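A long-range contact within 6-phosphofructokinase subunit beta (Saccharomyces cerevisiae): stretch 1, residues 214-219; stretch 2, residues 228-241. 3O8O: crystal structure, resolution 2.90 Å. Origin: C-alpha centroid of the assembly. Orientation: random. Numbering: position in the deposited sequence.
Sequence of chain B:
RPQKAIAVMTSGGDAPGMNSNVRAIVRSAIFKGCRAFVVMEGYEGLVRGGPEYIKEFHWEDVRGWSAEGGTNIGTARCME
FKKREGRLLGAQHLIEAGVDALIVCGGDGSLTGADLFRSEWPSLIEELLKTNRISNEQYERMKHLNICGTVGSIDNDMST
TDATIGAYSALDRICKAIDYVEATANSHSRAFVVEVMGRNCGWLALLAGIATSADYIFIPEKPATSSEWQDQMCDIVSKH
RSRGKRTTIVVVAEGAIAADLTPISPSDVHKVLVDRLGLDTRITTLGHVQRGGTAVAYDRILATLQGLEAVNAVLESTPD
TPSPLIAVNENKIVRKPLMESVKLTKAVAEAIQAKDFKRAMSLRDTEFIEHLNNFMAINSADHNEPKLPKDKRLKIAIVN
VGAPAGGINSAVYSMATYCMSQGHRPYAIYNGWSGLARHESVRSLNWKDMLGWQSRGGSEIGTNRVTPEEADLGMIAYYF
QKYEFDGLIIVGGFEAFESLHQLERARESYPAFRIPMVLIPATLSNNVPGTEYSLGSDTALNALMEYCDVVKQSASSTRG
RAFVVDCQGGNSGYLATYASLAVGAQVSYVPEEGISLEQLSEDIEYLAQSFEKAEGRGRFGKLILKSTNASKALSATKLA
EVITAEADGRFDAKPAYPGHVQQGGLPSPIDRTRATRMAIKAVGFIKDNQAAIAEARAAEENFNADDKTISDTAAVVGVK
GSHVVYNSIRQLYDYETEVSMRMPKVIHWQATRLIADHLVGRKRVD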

# COMPACT_ATOMS: atom_id res chain seq x y z
N ALA B 214 14.88 -39.52 -23.95
CA ALA B 214 15.27 -40.91 -23.86
C ALA B 214 16.27 -41.14 -24.99
O ALA B 214 16.27 -40.39 -25.98
CB ALA B 214 14.06 -41.78 -24.05
N ASP B 215 17.11 -42.16 -24.86
CA ASP B 215 18.08 -42.44 -25.91
C ASP B 215 17.45 -43.17 -27.09
O ASP B 215 17.94 -43.08 -28.22
CB ASP B 215 19.26 -43.26 -25.37
CG ASP B 215 20.00 -42.57 -24.24
OD1 ASP B 215 19.50 -42.63 -23.09
OD2 ASP B 215 21.07 -41.97 -24.49
N TYR B 216 16.35 -43.87 -26.84
CA TYR B 216 15.71 -44.62 -27.90
C TYR B 216 14.30 -45.03 -27.48
O TYR B 216 14.07 -45.37 -26.31
CB TYR B 216 16.54 -45.87 -28.19
CG TYR B 216 16.38 -46.45 -29.58
CD1 TYR B 216 17.09 -45.92 -30.67
CD2 TYR B 216 15.53 -47.55 -29.81
CE1 TYR B 216 16.96 -46.46 -31.95
CE2 TYR B 216 15.39 -48.10 -31.09
CZ TYR B 216 16.11 -47.55 -32.16
OH TYR B 216 15.99 -48.05 -33.44
N ILE B 217 13.38 -45.01 -28.43
CA ILE B 217 12.00 -45.40 -28.16
C ILE B 217 11.57 -46.54 -29.07
O ILE B 217 11.94 -46.59 -30.25
CB ILE B 217 11.07 -44.23 -28.40
CG1 ILE B 217 11.11 -43.82 -29.86
CG2 ILE B 217 11.53 -43.05 -27.57
CD1 ILE B 217 10.25 -42.62 -30.17
N PHE B 218 10.77 -47.46 -28.52
CA PHE B 218 10.26 -48.60 -29.27
C PHE B 218 8.77 -48.45 -29.43
O PHE B 218 8.02 -48.86 -28.56
CZ PHE B 218 14.53 -51.41 -28.98
N ILE B 219 8.33 -47.84 -30.52
CA ILE B 219 6.90 -47.68 -30.75
C ILE B 219 6.41 -48.64 -31.84
O ILE B 219 7.17 -49.01 -32.75
CB ILE B 219 6.54 -46.21 -31.10
CG1 ILE B 219 6.65 -45.95 -32.59
CG2 ILE B 219 7.50 -45.27 -30.39
CD1 ILE B 219 6.16 -44.56 -32.96
N GLU B 228 17.53 -54.56 -37.22
CA GLU B 228 17.83 -53.14 -37.30
C GLU B 228 17.87 -52.47 -35.91
O GLU B 228 18.84 -51.75 -35.58
CB GLU B 228 16.79 -52.46 -38.20
N TRP B 229 16.85 -52.71 -35.09
CA TRP B 229 16.79 -52.08 -33.79
C TRP B 229 17.97 -52.36 -32.87
O TRP B 229 18.48 -51.43 -32.24
CB TRP B 229 15.44 -52.36 -33.10
CG TRP B 229 15.17 -53.73 -32.50
CD1 TRP B 229 14.20 -54.61 -32.89
CD2 TRP B 229 15.75 -54.29 -31.31
NE1 TRP B 229 14.12 -55.67 -32.02
CE2 TRP B 229 15.06 -55.50 -31.04
CE3 TRP B 229 16.77 -53.89 -30.44
CZ2 TRP B 229 15.36 -56.31 -29.93
CZ3 TRP B 229 17.06 -54.69 -29.34
CH2 TRP B 229 16.36 -55.89 -29.09
N GLN B 230 18.45 -53.59 -32.79
CA GLN B 230 19.59 -53.83 -31.91
C GLN B 230 20.77 -52.95 -32.31
O GLN B 230 21.44 -52.37 -31.45
CB GLN B 230 20.01 -55.31 -31.91
CG GLN B 230 19.59 -56.11 -33.15
CD GLN B 230 18.19 -56.70 -33.02
OE1 GLN B 230 17.92 -57.45 -32.08
NE2 GLN B 230 17.32 -56.38 -33.97
N ASP B 231 21.02 -52.80 -33.62
CA ASP B 231 22.14 -51.98 -34.06
C ASP B 231 21.78 -50.52 -33.96
O ASP B 231 22.56 -49.71 -33.47
CB ASP B 231 22.54 -52.29 -35.50
CG ASP B 231 22.73 -53.76 -35.75
OD1 ASP B 231 23.58 -54.39 -35.05
OD2 ASP B 231 22.02 -54.28 -36.63
N GLN B 232 20.57 -50.20 -34.42
CA GLN B 232 20.07 -48.84 -34.39
C GLN B 232 20.31 -48.27 -32.99
O GLN B 232 21.03 -47.28 -32.80
N MET B 233 19.70 -48.94 -32.01
CA MET B 233 19.78 -48.56 -30.61
C MET B 233 21.21 -48.56 -30.06
O MET B 233 21.69 -47.54 -29.56
CB MET B 233 18.89 -49.49 -29.79
CG MET B 233 18.98 -49.30 -28.29
SD MET B 233 17.95 -50.53 -27.44
CE MET B 233 19.05 -51.91 -27.38
N CYS B 234 21.89 -49.70 -30.15
CA CYS B 234 23.26 -49.79 -29.63
C CYS B 234 24.20 -48.69 -30.13
O CYS B 234 25.02 -48.16 -29.37
CB CYS B 234 23.85 -51.16 -29.95
SG CYS B 234 23.35 -52.41 -28.74
N ASP B 235 24.05 -48.34 -31.40
CA ASP B 235 24.88 -47.31 -31.98
C ASP B 235 24.70 -45.95 -31.31
O ASP B 235 25.65 -45.39 -30.76
CB ASP B 235 24.60 -47.19 -33.48
N ILE B 236 23.47 -45.42 -31.36
CA ILE B 236 23.20 -44.11 -30.77
C ILE B 236 23.41 -44.13 -29.25
O ILE B 236 23.85 -43.13 -28.66
CB ILE B 236 21.77 -43.63 -31.17
CG1 ILE B 236 21.55 -42.17 -30.72
CG2 ILE B 236 20.72 -44.60 -30.59
CD1 ILE B 236 22.55 -41.16 -31.27
N VAL B 237 23.12 -45.25 -28.60
CA VAL B 237 23.35 -45.30 -27.17
C VAL B 237 24.85 -45.12 -26.94
O VAL B 237 25.29 -44.21 -26.24
CB VAL B 237 22.92 -46.62 -26.55
CG1 VAL B 237 23.54 -46.79 -25.14
CG2 VAL B 237 21.41 -46.65 -26.47
N SER B 238 25.64 -46.00 -27.55
CA SER B 238 27.09 -45.97 -27.41
C SER B 238 27.62 -44.55 -27.60
O SER B 238 28.37 -44.04 -26.77
CB SER B 238 27.74 -46.90 -28.45
OG SER B 238 27.18 -48.19 -28.38
N LYS B 239 27.21 -43.94 -28.70
CA LYS B 239 27.64 -42.59 -29.01
C LYS B 239 27.28 -41.63 -27.88
O LYS B 239 28.10 -40.80 -27.48
N HIS B 240 26.05 -41.74 -27.38
CA HIS B 240 25.62 -40.87 -26.29
C HIS B 240 26.46 -41.09 -25.04
O HIS B 240 27.02 -40.13 -24.50
CB HIS B 240 24.15 -41.13 -25.94
CG HIS B 240 23.18 -40.48 -26.87
ND1 HIS B 240 23.39 -39.24 -27.42
CD2 HIS B 240 21.98 -40.91 -27.35
CE1 HIS B 240 22.37 -38.93 -28.20
NE2 HIS B 240 21.51 -39.92 -28.18
N ARG B 241 26.54 -42.34 -24.59
CA ARG B 241 27.27 -42.66 -23.37
C ARG B 241 28.73 -42.32 -23.49
O ARG B 241 29.31 -41.73 -22.57
CB ARG B 241 27.11 -44.13 -23.01
CG ARG B 241 25.70 -44.53 -22.61
CD ARG B 241 25.68 -45.98 -22.18
NE ARG B 241 26.49 -46.22 -20.97
CZ ARG B 241 26.12 -45.86 -19.75
NH1 ARG B 241 24.96 -45.25 -19.57
NH2 ARG B 241 26.90 -46.14 -18.70

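The short strand leading through Phe218 runs nearly antiparallel to helix 228-241, at 157° between their N-to-C directions, with the axes 9.5 Å apart at closest approach. The register follows from this: Asp215 lies by Val237, Tyr216 by Met233 and Phe218 by Trp229, and the CA atoms draw apart from 6.1 Å at Asp215–Val237 to 8.7 Å at Phe218–Trp229.

The Tyr216 ring, its chi1 in the t well, is the main bump. It lies against the helix between Trp229 and Ile236, and one face is covered by Met233, whose CB sits 3.8 Å from the ring centroid and almost on the ring normal, a CH-pi contact. Ile236 CG2 closes in at 3.9 Å from Tyr216 CD1, while Tyr216 OH reaches Trp229 CA at 4.1 Å.

Ile217 points out of reach, so the next contact comes from Phe218. Phe218 CZ lies 3.6 Å from Trp229 CE3 and 3.9 Å from Met233 SD, although most of the ring is not modelled, so this atom rests over the groove where Trp229 CE3 and Met233 SD meet.

At the other end, Asp215 CB rests 4.2 Å from Val237 CG2, and Asp215 OD2 comes within 3.2 Å of His240 CD2, a polar approach to a ring carbon. No hydrogen bond joins the stretches among the modelled atoms; shape and apolar contact dominate the packing.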